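Local coordinates for CBS domain-containing predicted protein TM0935 (Thermotoga maritima, PDB 1O50) that is of unknown function but pairs two CBS domains in tandem, a module that in many relatives binds adenosine-containing ligands and regulates a partner protein or domain, at residues M13-V18 / G140-L145; V51-D56 / G61-M66; T112-A117 / L148-K153. All blocks are in the same frame, centred on the assembly; numbering follows the deposited sequence.

How the contacts relate
Contact 1 (13-18 with 140-145) and contact 3 (112-117 with 148-153) lie side by side, centres about 7 Å apart, and share helix 144-153; their segments alternate along the chain. The turn at 13-18 packs against helices 114-124 and 144-153, Val-18 touching Leu-114 and Ala-150. Contact 2 (51-56 with 61-66), a hairpin within the first CBS domain range, falls in the chain between the two segments of contact 1 and stands about 18 Å from contact 1 and 23 Å from contact 3, centre to centre. The start of the chain is thus built against its C-terminal part, which the hydrogen bond between Tyr-52 OH and Asp-141 OD1 ties to the hairpin. All three contacts reach the second subunit.

Contact 1: residues M13-V18 / G140-L145; sequences MKVKDV and GDLNSL
The short helical turn that presents Val-15 and Val-18 to Leu-142 is fastened by a carboxylate: Lys-14 N donates to Asp-17 OD2 at 2.8 Å, with a nearly straight N-H...O angle of 166°. The donor comes to the anti side of that oxygen, tilted from the carboxylate plane. On the syn side of Asp-17 OD1 sits Lys-16 NZ, 3.0 Å away in a salt bridge, so both oxygens are engaged, which should limit rotation of the group. Aspartate suits the place because its short side chain folds back on the start of the turn, where Asp-17 N also bonds to Lys-14 O (2.9 Å). Across the contact everything is apolar. Leu-142 opens like a fork, CD1 lying 3.7 Å from Val-18 CG1 and CD2 4.0 Å from Val-15 CG2. Its CB points toward the turn, and with CG anti to the backbone N (chi1 -177°) and chi2 at 64° one methyl goes to each valine. Beta-branched valine, with few rotamers, offers one well-fixed methyl to each prong. Leu-142 rests further on Ala-117 and Met-121 of helix 114-124, while Val-18 touches Leu-114 of that helix and Ala-150 of helix 144-153. The turn thus closes over strand 138-143 and both helices.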
ATOM      1  N   MET A  13      -0.386 -23.772   3.105  1.00 36.26           N
ATOM      2  CA  MET A  13      -0.117 -22.782   4.153  1.00 36.34           C
ATOM      3  C   MET A  13      -1.399 -22.124   4.679  1.00 36.42           C
ATOM      4  O   MET A  13      -2.373 -21.947   3.956  1.00 36.76           O
ATOM      5  CB  MET A  13       0.814 -21.675   3.637  1.00 36.36           C
ATOM      6  CG  MET A  13       2.265 -22.103   3.466  1.00 36.77           C
ATOM      7  SD  MET A  13       3.315 -20.916   2.602  1.00 38.58           S
ATOM      8  CE  MET A  13       2.854 -21.132   0.983  1.00 38.64           C
ATOM      9  N   LYS A  14      -1.375 -21.764   5.952  1.00 36.68           N
ATOM     10  CA  LYS A  14      -2.469 -21.044   6.578  1.00 36.75           C
ATOM     11  C   LYS A  14      -2.008 -19.710   7.146  1.00 36.22           C
ATOM     12  O   LYS A  14      -0.795 -19.444   7.242  1.00 35.79           O
ATOM     13  CB  LYS A  14      -3.094 -21.921   7.650  1.00 36.63           C
ATOM     14  CG  LYS A  14      -3.961 -23.007   7.017  1.00 38.66           C
ATOM     15  CD  LYS A  14      -3.977 -24.317   7.803  1.00 40.07           C
ATOM     16  CE  LYS A  14      -4.828 -24.299   9.040  1.00 41.15           C
ATOM     17  NZ  LYS A  14      -5.101 -25.707   9.464  1.00 40.42           N
ATOM     18  N   VAL A  15      -2.969 -18.873   7.542  1.00 35.08           N
ATOM     19  CA  VAL A  15      -2.624 -17.544   8.033  1.00 34.71           C
ATOM     20  C   VAL A  15      -1.637 -17.676   9.199  1.00 34.45           C
ATOM     21  O   VAL A  15      -0.668 -16.911   9.283  1.00 33.29           O
ATOM     22  CB  VAL A  15      -3.897 -16.700   8.394  1.00 35.05           C
ATOM     23  CG1 VAL A  15      -3.561 -15.517   9.292  1.00 33.92           C
ATOM     24  CG2 VAL A  15      -4.561 -16.201   7.115  1.00 34.41           C
ATOM     25  N   LYS A  16      -1.862 -18.668  10.056  1.00 34.70           N
ATOM     26  CA  LYS A  16      -1.010 -18.900  11.222  1.00 35.37           C
ATOM     27  C   LYS A  16       0.486 -19.100  10.880  1.00 35.35           C
ATOM     28  O   LYS A  16       1.361 -18.824  11.711  1.00 35.31           O
ATOM     29  CB  LYS A  16      -1.532 -20.103  12.005  1.00 35.60           C
ATOM     30  CG  LYS A  16      -1.421 -21.454  11.286  1.00 38.30           C
ATOM     31  CD  LYS A  16      -1.859 -22.612  12.193  1.00 42.90           C
ATOM     32  CE  LYS A  16      -1.495 -24.000  11.621  1.00 45.69           C
ATOM     33  NZ  LYS A  16       0.010 -24.287  11.522  1.00 48.71           N
ATOM     34  N   ASP A  17       0.763 -19.597   9.682  1.00 35.07           N
ATOM     35  CA  ASP A  17       2.141 -19.833   9.221  1.00 35.81           C
ATOM     36  C   ASP A  17       2.841 -18.561   8.711  1.00 35.94           C
ATOM     37  O   ASP A  17       4.063 -18.539   8.615  1.00 35.96           O
ATOM     38  CB  ASP A  17       2.170 -20.888   8.083  1.00 35.80           C
ATOM     39  CG  ASP A  17       1.418 -22.169   8.431  1.00 35.26           C
ATOM     40  OD1 ASP A  17       1.592 -22.701   9.535  1.00 35.96           O
ATOM     41  OD2 ASP A  17       0.619 -22.724   7.650  1.00 34.55           O
ATOM     42  N   VAL A  18       2.063 -17.535   8.348  1.00 36.53           N
ATOM     43  CA  VAL A  18       2.546 -16.318   7.681  1.00 37.57           C
ATOM     44  C   VAL A  18       2.462 -15.046   8.557  1.00 37.75           C
ATOM     45  O   VAL A  18       3.310 -14.169   8.460  1.00 38.27           O
ATOM     46  CB  VAL A  18       1.746 -16.122   6.374  1.00 37.95           C
ATOM     47  CG1 VAL A  18       2.101 -14.857   5.679  1.00 39.97           C
ATOM     48  CG2 VAL A  18       1.967 -17.355   5.456  1.00 38.61           C
ATOM     49  N   GLY A 140      -4.097 -10.925  16.008  1.00 38.99           N
ATOM     50  CA  GLY A 140      -2.890 -10.856  15.191  1.00 38.55           C
ATOM     51  C   GLY A 140      -3.113 -10.003  13.962  1.00 38.05           C
ATOM     52  O   GLY A 140      -4.173  -9.425  13.815  1.00 37.57           O
ATOM     53  N   ASP A 141      -2.118  -9.944  13.072  1.00 37.84           N
ATOM     54  CA  ASP A 141      -2.158  -9.074  11.889  1.00 37.81           C
ATOM     55  C   ASP A 141      -1.532  -9.782  10.664  1.00 36.46           C
ATOM     56  O   ASP A 141      -0.659 -10.636  10.796  1.00 36.05           O
ATOM     57  CB  ASP A 141      -1.377  -7.784  12.244  1.00 38.06           C
ATOM     58  CG  ASP A 141      -1.753  -6.609  11.424  1.00 38.03           C
ATOM     59  OD1 ASP A 141      -2.908  -6.539  10.933  1.00 38.91           O
ATOM     60  OD2 ASP A 141      -0.910  -5.715  11.178  1.00 41.91           O
ATOM     61  N   LEU A 142      -1.961  -9.412   9.467  1.00 35.80           N
ATOM     62  CA  LEU A 142      -1.394  -9.984   8.244  1.00 35.14           C
ATOM     63  C   LEU A 142      -1.199  -8.918   7.216  1.00 34.98           C
ATOM     64  O   LEU A 142      -2.112  -8.189   6.998  1.00 35.87           O
ATOM     65  CB  LEU A 142      -2.356 -11.037   7.671  1.00 35.38           C
ATOM     66  CG  LEU A 142      -1.898 -11.806   6.431  1.00 34.56           C
ATOM     67  CD1 LEU A 142      -0.673 -12.656   6.690  1.00 36.54           C
ATOM     68  CD2 LEU A 142      -3.020 -12.677   5.916  1.00 35.61           C
ATOM     69  N   ASN A 143      -0.040  -8.827   6.567  1.00 35.08           N
ATOM     70  CA  ASN A 143       0.105  -7.922   5.422  1.00 34.52           C
ATOM     71  C   ASN A 143       0.623  -8.579   4.181  1.00 33.88           C
ATOM     72  O   ASN A 143       1.050  -9.719   4.187  1.00 33.40           O
ATOM     73  CB  ASN A 143       0.917  -6.649   5.798  1.00 35.59           C
ATOM     74  CG  ASN A 143       2.402  -6.871   5.949  1.00 35.31           C
ATOM     75  OD1 ASN A 143       2.933  -7.954   5.711  1.00 38.65           O
ATOM     76  ND2 ASN A 143       3.105  -5.816   6.323  1.00 35.68           N
ATOM     77  N   SER A 144       0.523  -7.856   3.067  1.00 35.15           N
ATOM     78  CA  SER A 144       0.987  -8.366   1.794  1.00 35.69           C
ATOM     79  C   SER A 144       2.468  -8.779   1.794  1.00 36.83           C
ATOM     80  O   SER A 144       2.859  -9.700   1.112  1.00 35.66           O
ATOM     81  CB  SER A 144       0.721  -7.319   0.696  1.00 36.49           C
ATOM     82  OG  SER A 144       1.384  -6.095   0.956  1.00 37.74           O
ATOM     83  N   LEU A 145       3.294  -8.128   2.601  1.00 38.28           N
ATOM     84  CA  LEU A 145       4.697  -8.405   2.569  1.00 37.86           C
ATOM     85  C   LEU A 145       4.970  -9.786   3.170  1.00 37.96           C
ATOM     86  O   LEU A 145       5.862 -10.490   2.724  1.00 37.85           O
ATOM     87  CB  LEU A 145       5.484  -7.318   3.325  1.00 38.84           C
ATOM     88  CG  LEU A 145       5.187  -5.838   3.013  1.00 38.28           C
ATOM     89  CD1 LEU A 145       6.255  -4.972   3.682  1.00 36.55           C
ATOM     90  CD2 LEU A 145       5.091  -5.541   1.538  1.00 39.11           C
TER

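Contact 2: residues V51-D56 / G61-M66; sequences VYVARD and GMIPVM
Val-51 faces Ile-63 and Val-53 faces Gly-61 as hydrogen-bonded pairs of an antiparallel hairpin, with Tyr-52 opposite Met-62 as the non-hydrogen-bonded pair between them. Four N-H...O bonds bind the strands, among them Val-51 N to Ile-63 O (2.9 Å). On the face of Val-51, Val-53 and Ile-63, the longer branch of isoleucine does the reaching: CG1 lies beside its own backbone N (chi1 -57°) and extends on, bringing CD1 to 4.0 Å from Val-53 CG2, the valine methyl that likewise lies beside its backbone N. Gly-61 puts no side chain beside Val-53, whose CB sits 3.8 Å from Gly-61 O. On the other face, Met-62 CB meets the edge of the Tyr-52 ring, near its plane, 4.3 Å from CD1. Methionine's CG takes the crowded position between N and carbonyl carbon (chi1 70°), and the extended chain then leads its sulfur away from the ring. Beyond the hairpin, Tyr-52 OH hydrogen-bonds Asp-141 OD1. Beta-branched residues suit the strands, and here they face inward: Val-51 and Ile-63 pack on Ile-38 of helix 35-44, Val-53 and Ile-63 on Ala-98 of helix 98-101, while strand 27-29 runs parallel alongside strand 50-55.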
ATOM      1  N   VAL A  51      -5.754   0.841   8.868  1.00 36.39           N
ATOM      2  CA  VAL A  51      -6.192   1.158  10.218  1.00 36.23           C
ATOM      3  C   VAL A  51      -7.497   0.449  10.590  1.00 36.26           C
ATOM      4  O   VAL A  51      -8.433   0.398   9.806  1.00 36.18           O
ATOM      5  CB  VAL A  51      -6.294   2.699  10.412  1.00 37.21           C
ATOM      6  CG1 VAL A  51      -6.822   3.014  11.796  1.00 37.20           C
ATOM      7  CG2 VAL A  51      -4.889   3.342  10.219  1.00 35.00           C
ATOM      8  N   TYR A  52      -7.546  -0.070  11.798  1.00 36.55           N
ATOM      9  CA  TYR A  52      -8.737  -0.730  12.314  1.00 37.33           C
ATOM     10  C   TYR A  52      -9.418   0.186  13.320  1.00 37.27           C
ATOM     11  O   TYR A  52      -8.767   0.998  13.979  1.00 37.15           O
ATOM     12  CB  TYR A  52      -8.390  -2.076  12.983  1.00 36.99           C
ATOM     13  CG  TYR A  52      -7.445  -2.920  12.138  1.00 38.49           C
ATOM     14  CD1 TYR A  52      -7.737  -3.178  10.796  1.00 40.45           C
ATOM     15  CD2 TYR A  52      -6.263  -3.454  12.660  1.00 40.96           C
ATOM     16  CE1 TYR A  52      -6.889  -3.915  10.008  1.00 41.49           C
ATOM     17  CE2 TYR A  52      -5.401  -4.215  11.847  1.00 39.79           C
ATOM     18  CZ  TYR A  52      -5.733  -4.432  10.534  1.00 40.36           C
ATOM     19  OH  TYR A  52      -4.917  -5.173   9.724  1.00 40.56           O
ATOM     20  N   VAL A  53     -10.726  -0.008  13.449  1.00 37.35           N
ATOM     21  CA  VAL A  53     -11.586   0.733  14.358  1.00 37.02           C
ATOM     22  C   VAL A  53     -12.304  -0.271  15.255  1.00 37.24           C
ATOM     23  O   VAL A  53     -12.981  -1.197  14.781  1.00 36.46           O
ATOM     24  CB  VAL A  53     -12.631   1.602  13.560  1.00 37.05           C
ATOM     25  CG1 VAL A  53     -13.428   2.524  14.502  1.00 37.60           C
ATOM     26  CG2 VAL A  53     -11.953   2.400  12.484  1.00 36.07           C
ATOM     27  N   ALA A  54     -12.142  -0.089  16.558  1.00 37.36           N
ATOM     28  CA  ALA A  54     -12.752  -0.962  17.532  1.00 37.42           C
ATOM     29  C   ALA A  54     -13.716  -0.197  18.442  1.00 38.38           C
ATOM     30  O   ALA A  54     -13.681   1.038  18.537  1.00 37.78           O
ATOM     31  CB  ALA A  54     -11.686  -1.651  18.351  1.00 37.61           C
ATOM     32  N   ARG A  55     -14.592  -0.957  19.099  1.00 39.37           N
ATOM     33  CA  ARG A  55     -15.525  -0.418  20.052  1.00 40.46           C
ATOM     34  C   ARG A  55     -15.743  -1.515  21.078  1.00 41.36           C
ATOM     35  O   ARG A  55     -16.232  -2.591  20.737  1.00 40.42           O
ATOM     36  CB  ARG A  55     -16.836  -0.077  19.331  1.00 41.28           C
ATOM     37  CG  ARG A  55     -17.681   1.035  19.970  1.00 42.58           C
ATOM     38  CD  ARG A  55     -19.187   0.769  19.915  1.00 45.34           C
ATOM     39  NE  ARG A  55     -19.594   0.103  18.675  1.00 46.61           N
ATOM     40  N   ASP A  56     -15.357  -1.254  22.327  1.00 42.42           N
ATOM     41  CA  ASP A  56     -15.408  -2.262  23.384  1.00 43.16           C
ATOM     42  C   ASP A  56     -14.574  -3.519  23.015  1.00 43.41           C
ATOM     43  O   ASP A  56     -14.995  -4.656  23.242  1.00 42.16           O
ATOM     44  CB  ASP A  56     -16.863  -2.653  23.699  1.00 43.55           C
ATOM     45  CG  ASP A  56     -17.753  -1.449  24.018  1.00 45.53           C
ATOM     46  OD1 ASP A  56     -17.312  -0.533  24.764  1.00 46.66           O
ATOM     47  OD2 ASP A  56     -18.918  -1.346  23.559  1.00 46.61           O
ATOM     48  N   GLY A  61     -14.676  -1.550  12.100  1.00 33.93           N
ATOM     49  CA  GLY A  61     -14.458  -1.025  10.765  1.00 33.83           C
ATOM     50  C   GLY A  61     -13.003  -1.057  10.378  1.00 33.08           C
ATOM     51  O   GLY A  61     -12.130  -1.344  11.194  1.00 34.08           O
ATOM     52  N   MET A  62     -12.709  -0.664   9.157  1.00 33.57           N
ATOM     53  CA  MET A  62     -11.319  -0.566   8.759  1.00 32.87           C
ATOM     54  C   MET A  62     -11.129   0.620   7.824  1.00 33.00           C
ATOM     55  O   MET A  62     -12.023   1.056   7.175  1.00 30.98           O
ATOM     56  CB  MET A  62     -10.873  -1.894   8.083  1.00 33.26           C
ATOM     57  CG  MET A  62     -11.520  -2.105   6.693  1.00 34.03           C
ATOM     58  SD  MET A  62     -10.959  -3.578   5.711  1.00 37.17           S
ATOM     59  CE  MET A  62     -11.688  -3.237   4.046  1.00 35.04           C
ATOM     60  N   ILE A  63      -9.943   1.183   7.794  1.00 33.45           N
ATOM     61  CA  ILE A  63      -9.693   2.277   6.911  1.00 35.55           C
ATOM     62  C   ILE A  63      -8.373   1.935   6.209  1.00 36.47           C
ATOM     63  O   ILE A  63      -7.296   2.140   6.782  1.00 35.12           O
ATOM     64  CB  ILE A  63      -9.551   3.564   7.759  1.00 37.54           C
ATOM     65  CG1 ILE A  63     -10.812   3.801   8.606  1.00 37.78           C
ATOM     66  CG2 ILE A  63      -9.148   4.766   6.867  1.00 34.63           C
ATOM     67  CD1 ILE A  63     -10.671   4.940   9.686  1.00 39.46           C
ATOM     68  N   PRO A  64      -8.445   1.334   5.019  1.00 36.94           N
ATOM     69  CA  PRO A  64      -7.261   1.225   4.154  1.00 36.41           C
ATOM     70  C   PRO A  64      -6.685   2.595   3.794  1.00 36.96           C
ATOM     71  O   PRO A  64      -7.400   3.582   3.550  1.00 35.97           O
ATOM     72  CB  PRO A  64      -7.826   0.540   2.900  1.00 35.68           C
ATOM     73  CG  PRO A  64      -8.915  -0.191   3.393  1.00 36.20           C
ATOM     74  CD  PRO A  64      -9.623   0.701   4.388  1.00 36.59           C
ATOM     75  N   VAL A  65      -5.359   2.680   3.762  1.00 37.09           N
ATOM     76  CA  VAL A  65      -4.744   3.951   3.469  1.00 35.70           C
ATOM     77  C   VAL A  65      -5.203   4.491   2.111  1.00 37.61           C
ATOM     78  O   VAL A  65      -5.327   5.709   1.944  1.00 37.76           O
ATOM     79  CB  VAL A  65      -3.246   3.840   3.510  1.00 36.67           C
ATOM     80  CG1 VAL A  65      -2.588   5.105   2.895  1.00 35.05           C
ATOM     81  CG2 VAL A  65      -2.820   3.636   4.937  1.00 34.14           C
ATOM     82  N   MET A  66      -5.503   3.610   1.153  1.00 37.20           N
ATOM     83  CA  MET A  66      -5.922   4.107  -0.166  1.00 35.65           C
ATOM     84  C   MET A  66      -7.348   4.658  -0.063  1.00 36.65           C
ATOM     85  O   MET A  66      -7.753   5.567  -0.847  1.00 34.82           O
ATOM     86  CB  MET A  66      -5.814   3.019  -1.247  1.00 36.73           C
ATOM     87  CG  MET A  66      -6.480   3.391  -2.598  1.00 36.24           C
ATOM     88  SD  MET A  66      -5.639   4.838  -3.505  1.00 40.80           S
ATOM     89  CE  MET A  66      -4.296   4.016  -4.199  1.00 42.19           C
TER

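Contact 3: residues T112-A117 / L148-K153; sequences TPLEEA and LLALWK
The backbones stay well apart, Leu-114 CA and Ala-150 CA being the nearest pair at 9.6 Å, so that side chains alone bridge the first turn of helix 114-124 and the helix 144-153. Leu-114 reaches into the gap. Its CG points away from its own backbone N (chi1 -171°), and one methyl, CD2, does the touching, 4.4 Å from Ala-150 CB and equally 4.4 Å from Leu-151 CD2. A small alanine lets the leucine tip approach the helix surface, whereas Leu-151 must send its own branch forward, its CG beside the backbone N (chi1 -69°), to meet the same methyl. Pro-113 suits the N-cap ahead of Leu-114 because its phi is fixed and a helix start does not need the N-H it lacks. Met-13 fills in from the N-terminal arm, resting on both Leu-114 and Leu-151. The other side of helix 144-153 serves the dimer: Lys-153 makes salt bridges with Asp-40 and Glu-36 of the second subunit, and Trp-152 meets Phe-76 of that subunit edge-to-face. Between segments 112-117 and 148-153 the contact is apolar throughout; with 4.4 Å spacings and no directional bond, its specificity rests on shape and burial alone.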
ATOM      1  N   THR A 112      -7.353 -19.865   8.432  1.00 35.07           N
ATOM      2  CA  THR A 112      -7.681 -19.479   7.060  1.00 34.91           C
ATOM      3  C   THR A 112      -6.553 -19.846   6.094  1.00 35.10           C
ATOM      4  O   THR A 112      -5.382 -19.533   6.371  1.00 34.37           O
ATOM      5  CB  THR A 112      -7.923 -17.954   6.996  1.00 34.92           C
ATOM      6  OG1 THR A 112      -9.014 -17.618   7.857  1.00 34.61           O
ATOM      7  CG2 THR A 112      -8.374 -17.515   5.628  1.00 34.16           C
ATOM      8  N   PRO A 113      -6.880 -20.500   4.970  1.00 35.20           N
ATOM      9  CA  PRO A 113      -5.906 -20.725   3.895  1.00 35.21           C
ATOM     10  C   PRO A 113      -5.215 -19.448   3.447  1.00 35.76           C
ATOM     11  O   PRO A 113      -5.892 -18.448   3.208  1.00 35.51           O
ATOM     12  CB  PRO A 113      -6.773 -21.278   2.759  1.00 34.89           C
ATOM     13  CG  PRO A 113      -7.815 -22.007   3.459  1.00 34.55           C
ATOM     14  CD  PRO A 113      -8.170 -21.127   4.632  1.00 35.04           C
ATOM     15  N   LEU A 114      -3.894 -19.485   3.307  1.00 35.84           N
ATOM     16  CA  LEU A 114      -3.168 -18.352   2.768  1.00 36.80           C
ATOM     17  C   LEU A 114      -3.772 -17.847   1.437  1.00 36.76           C
ATOM     18  O   LEU A 114      -3.876 -16.635   1.203  1.00 35.50           O
ATOM     19  CB  LEU A 114      -1.693 -18.697   2.534  1.00 37.42           C
ATOM     20  CG  LEU A 114      -0.780 -17.531   2.183  1.00 39.09           C
ATOM     21  CD1 LEU A 114      -0.729 -16.553   3.367  1.00 41.61           C
ATOM     22  CD2 LEU A 114       0.638 -18.035   1.864  1.00 39.06           C
ATOM     23  N   GLU A 115      -4.142 -18.778   0.570  1.00 37.72           N
ATOM     24  CA  GLU A 115      -4.722 -18.407  -0.707  1.00 39.06           C
ATOM     25  C   GLU A 115      -6.048 -17.649  -0.622  1.00 39.25           C
ATOM     26  O   GLU A 115      -6.313 -16.794  -1.486  1.00 39.67           O
ATOM     27  CB  GLU A 115      -4.875 -19.613  -1.616  1.00 39.94           C
ATOM     28  CG  GLU A 115      -5.513 -20.821  -1.007  1.00 42.91           C
ATOM     29  CD  GLU A 115      -5.937 -21.822  -2.077  1.00 50.05           C
ATOM     30  OE1 GLU A 115      -6.516 -22.885  -1.711  1.00 54.21           O
ATOM     31  OE2 GLU A 115      -5.704 -21.542  -3.287  1.00 53.01           O
ATOM     32  N   GLU A 116      -6.887 -17.978   0.367  1.00 38.96           N
ATOM     33  CA  GLU A 116      -8.123 -17.206   0.589  1.00 39.62           C
ATOM     34  C   GLU A 116      -7.807 -15.807   1.094  1.00 39.14           C
ATOM     35  O   GLU A 116      -8.491 -14.864   0.699  1.00 39.18           O
ATOM     36  CB  GLU A 116      -9.185 -17.893   1.476  0.65 39.85           C
ATOM     37  CG  GLU A 116     -10.233 -16.941   2.135  0.65 43.13           C
ATOM     38  CD  GLU A 116     -11.283 -16.244   1.212  0.65 44.83           C
ATOM     39  OE1 GLU A 116     -12.457 -16.074   1.665  0.65 46.22           O
ATOM     40  OE2 GLU A 116     -10.977 -15.834   0.064  0.65 43.86           O
ATOM     41  N   ALA A 117      -6.767 -15.669   1.918  1.00 38.54           N
ATOM     42  CA  ALA A 117      -6.316 -14.365   2.403  1.00 38.93           C
ATOM     43  C   ALA A 117      -5.756 -13.436   1.298  1.00 39.01           C
ATOM     44  O   ALA A 117      -5.973 -12.216   1.321  1.00 38.28           O
ATOM     45  CB  ALA A 117      -5.293 -14.555   3.483  1.00 39.13           C
ATOM     46  N   LEU A 148       4.213 -12.295   0.514  1.00 36.10           N
ATOM     47  CA  LEU A 148       5.304 -12.305  -0.444  1.00 36.21           C
ATOM     48  C   LEU A 148       6.531 -13.038   0.066  1.00 35.85           C
ATOM     49  O   LEU A 148       7.141 -13.796  -0.677  1.00 36.22           O
ATOM     50  CB  LEU A 148       5.689 -10.893  -0.882  1.00 36.17           C
ATOM     51  CG  LEU A 148       4.615 -10.227  -1.749  1.00 36.89           C
ATOM     52  CD1 LEU A 148       4.941  -8.728  -1.995  1.00 38.71           C
ATOM     53  CD2 LEU A 148       4.367 -10.946  -3.102  1.00 39.25           C
ATOM     54  N   LEU A 149       6.874 -12.791   1.320  1.00 34.35           N
ATOM     55  CA  LEU A 149       7.975 -13.438   1.972  1.00 34.27           C
ATOM     56  C   LEU A 149       7.797 -14.960   1.905  1.00 34.58           C
ATOM     57  O   LEU A 149       8.677 -15.678   1.448  1.00 34.78           O
ATOM     58  CB  LEU A 149       8.032 -12.965   3.417  1.00 34.11           C
ATOM     59  CG  LEU A 149       9.308 -13.269   4.233  1.00 31.74           C
ATOM     60  CD1 LEU A 149       9.257 -12.533   5.505  1.00 32.15           C
ATOM     61  CD2 LEU A 149       9.551 -14.822   4.492  1.00 32.32           C
ATOM     62  N   ALA A 150       6.659 -15.434   2.398  1.00 32.63           N
ATOM     63  CA  ALA A 150       6.303 -16.850   2.394  1.00 32.07           C
ATOM     64  C   ALA A 150       6.461 -17.488   1.037  1.00 32.49           C
ATOM     65  O   ALA A 150       7.020 -18.558   0.900  1.00 31.90           O
ATOM     66  CB  ALA A 150       4.856 -16.983   2.790  1.00 32.25           C
ATOM     67  N   LEU A 151       5.916 -16.826   0.028  1.00 32.21           N
ATOM     68  CA  LEU A 151       5.866 -17.409  -1.305  1.00 32.59           C
ATOM     69  C   LEU A 151       7.195 -17.452  -2.013  1.00 32.37           C
ATOM     70  O   LEU A 151       7.512 -18.456  -2.643  1.00 32.95           O
ATOM     71  CB  LEU A 151       4.848 -16.686  -2.152  1.00 32.38           C
ATOM     72  CG  LEU A 151       3.391 -16.905  -1.718  1.00 32.04           C
ATOM     73  CD1 LEU A 151       2.553 -15.984  -2.603  1.00 34.23           C
ATOM     74  CD2 LEU A 151       2.953 -18.347  -1.812  1.00 33.47           C
ATOM     75  N   TRP A 152       7.984 -16.385  -1.890  1.00 31.67           N
ATOM     76  CA  TRP A 152       9.239 -16.275  -2.617  1.00 31.65           C
ATOM     77  C   TRP A 152      10.492 -16.688  -1.870  1.00 31.42           C
ATOM     78  O   TRP A 152      11.513 -16.962  -2.512  1.00 30.17           O
ATOM     79  CB  TRP A 152       9.428 -14.849  -3.084  1.00 32.84           C
ATOM     80  CG  TRP A 152       8.471 -14.493  -4.199  1.00 32.28           C
ATOM     81  CD1 TRP A 152       7.368 -13.733  -4.075  1.00 34.86           C
ATOM     82  CD2 TRP A 152       8.533 -14.899  -5.577  1.00 34.10           C
ATOM     83  NE1 TRP A 152       6.711 -13.665  -5.278  1.00 34.18           N
ATOM     84  CE2 TRP A 152       7.418 -14.363  -6.214  1.00 35.23           C
ATOM     85  CE3 TRP A 152       9.433 -15.662  -6.335  1.00 37.04           C
ATOM     86  CZ2 TRP A 152       7.165 -14.542  -7.594  1.00 35.77           C
ATOM     87  CZ3 TRP A 152       9.201 -15.835  -7.692  1.00 38.71           C
ATOM     88  CH2 TRP A 152       8.062 -15.287  -8.303  1.00 38.09           C
ATOM     89  N   LYS A 153      10.418 -16.746  -0.546  1.00 31.16           N
ATOM     90  CA  LYS A 153      11.530 -17.237   0.271  1.00 31.09           C
ATOM     91  C   LYS A 153      11.428 -18.738   0.542  1.00 32.05           C
ATOM     92  O   LYS A 153      12.392 -19.352   0.969  1.00 29.54           O
ATOM     93  CB  LYS A 153      11.584 -16.514   1.593  1.00 32.18           C
ATOM     94  CG  LYS A 153      11.754 -15.008   1.525  1.00 32.72           C
ATOM     95  CD  LYS A 153      12.964 -14.559   0.661  1.00 31.32           C
ATOM     96  CE  LYS A 153      14.298 -14.911   1.290  1.00 32.06           C
ATOM     97  NZ  LYS A 153      15.425 -14.527   0.402  1.00 27.07           N
TER